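Local coordinates for protein DnaJ homolog dnj-2 (PDB 2QSA) that probably serves as an Hsp40-type co-chaperone, its J-domain, the part held in this chain, being the kind that stimulates the ATPase of Hsp70 partners, at residues Ala39-His44 against Arg63-Ala68. Residues are numbered along the deposited sequence; the frame is centred on the assembly and turned at random.
Sequences ALARKH and RVIATA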
# COMPACT_ATOMS: atom_id res chain seq x y z
N ALA A 39 -3.83 8.70 -10.20
CA ALA A 39 -4.55 9.88 -9.71
C ALA A 39 -4.05 10.30 -8.35
O ALA A 39 -3.84 11.50 -8.12
CB ALA A 39 -6.06 9.60 -9.66
N LEU A 40 -3.87 9.33 -7.44
CA LEU A 40 -3.46 9.68 -6.04
C LEU A 40 -1.99 10.10 -6.00
O LEU A 40 -1.63 11.01 -5.25
CB LEU A 40 -3.69 8.51 -5.11
CG LEU A 40 -5.18 8.37 -4.79
CD1 LEU A 40 -5.51 6.98 -4.12
CD2 LEU A 40 -5.67 9.58 -3.95
N ALA A 41 -1.16 9.43 -6.80
CA ALA A 41 0.27 9.83 -6.96
C ALA A 41 0.38 11.27 -7.46
O ALA A 41 1.17 12.05 -6.92
CB ALA A 41 1.03 8.88 -7.89
N ARG A 42 -0.44 11.63 -8.45
CA ARG A 42 -0.47 13.01 -8.94
C ARG A 42 -0.88 13.96 -7.83
O ARG A 42 -0.26 15.00 -7.64
CB ARG A 42 -1.43 13.18 -10.11
CG ARG A 42 -0.86 12.71 -11.42
CD ARG A 42 -1.71 13.23 -12.59
NE ARG A 42 -3.04 12.60 -12.65
CZ ARG A 42 -3.27 11.36 -13.10
NH1 ARG A 42 -2.26 10.60 -13.52
NH2 ARG A 42 -4.51 10.88 -13.12
N LYS A 43 -1.92 13.59 -7.10
CA LYS A 43 -2.43 14.45 -6.01
C LYS A 43 -1.39 14.71 -4.92
O LYS A 43 -1.33 15.81 -4.37
CB LYS A 43 -3.70 13.81 -5.40
CG LYS A 43 -4.27 14.58 -4.20
CD LYS A 43 -5.46 13.84 -3.58
CE LYS A 43 -6.11 14.69 -2.44
NZ LYS A 43 -6.87 13.78 -1.55
N HIS A 44 -0.60 13.69 -4.58
CA HIS A 44 0.33 13.80 -3.45
C HIS A 44 1.76 14.05 -3.88
O HIS A 44 2.68 13.99 -3.06
CB HIS A 44 0.20 12.57 -2.56
CG HIS A 44 -1.13 12.48 -1.89
ND1 HIS A 44 -1.51 13.36 -0.89
CD2 HIS A 44 -2.19 11.66 -2.10
CE1 HIS A 44 -2.75 13.08 -0.52
NE2 HIS A 44 -3.17 12.04 -1.21
N ARG A 63 4.94 8.20 -0.50
CA ARG A 63 5.56 6.91 -0.18
C ARG A 63 4.53 5.83 0.13
O ARG A 63 4.67 4.69 -0.29
CB ARG A 63 6.57 7.04 0.97
CG ARG A 63 7.90 7.66 0.51
CD ARG A 63 8.99 7.49 1.58
NE ARG A 63 8.81 8.37 2.74
CZ ARG A 63 9.27 9.63 2.81
NH1 ARG A 63 9.90 10.17 1.78
NH2 ARG A 63 9.06 10.36 3.90
N VAL A 64 3.50 6.18 0.89
CA VAL A 64 2.46 5.18 1.19
C VAL A 64 1.68 4.78 -0.07
O VAL A 64 1.35 3.58 -0.27
CB VAL A 64 1.52 5.68 2.31
CG1 VAL A 64 0.58 4.54 2.73
CG2 VAL A 64 2.39 6.19 3.51
N ILE A 65 1.29 5.78 -0.88
CA ILE A 65 0.58 5.54 -2.13
C ILE A 65 1.40 4.56 -2.99
O ILE A 65 0.85 3.57 -3.50
CB ILE A 65 0.32 6.87 -2.87
CG1 ILE A 65 -0.71 7.68 -2.06
CG2 ILE A 65 -0.15 6.60 -4.29
CD1 ILE A 65 -0.52 9.19 -2.15
N ALA A 66 2.70 4.80 -3.12
CA ALA A 66 3.57 3.97 -3.96
C ALA A 66 3.67 2.56 -3.35
O ALA A 66 3.64 1.57 -4.11
CB ALA A 66 4.91 4.60 -4.08
N THR A 67 3.82 2.44 -2.03
CA THR A 67 3.85 1.12 -1.38
C THR A 67 2.55 0.34 -1.65
O THR A 67 2.61 -0.86 -1.96
CB THR A 67 4.05 1.27 0.11
OG1 THR A 67 5.37 1.77 0.32
CG2 THR A 67 3.94 -0.05 0.81
N ALA A 68 1.40 1.03 -1.57
CA ALA A 68 0.11 0.33 -1.82
C ALA A 68 0.10 -0.19 -3.24
O ALA A 68 -0.35 -1.30 -3.49
CB ALA A 68 -1.07 1.28 -1.58
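One torsion at I65, chi1 at -68°, sets up its meeting with L40, A41 and H44: it turns CG1 opposite the carbonyl carbon and CG2 opposite the backbone N, and both branches reach across to helix 30-43. The CG2 methyl settles between two consecutive residues, 4.1 Å from L40 CB and 3.9 Å from A41 N, and lies more loosely by the A41 CB methyl. CG1 carries CD1 toward the end of helix 30-43 and H44, but I65 is modelled in two conformers, and in this one CD1 comes too close to the imidazole, so its exact place is doubtful. No hydrogen bond joins the segments; the contact is apolar, and a forked isoleucine suits it because its two branches can reach different residues of one helical face, L40 and A41 with CG2, and probably H44 with the other branch. A41, small and buried, suits the point where the two segments come nearest, its CA 6.5 Å from I65 CA, while L40 contributes the base of a larger apolar chain. H44 leaves helical geometry just after the helix, its N still bonded to L40 O (2.9 Å). R61 and F62, one turn earlier on helix 52-73, touch H44 and A41 respectively, and I65 also meets L21, just after helix 17-20. The contact thus joins the two long antiparallel helices of the J-domain hairpin, near the end of helix 30-43 that leads into their connecting loop, which carries the His-Pro-Asp motif of J-domains.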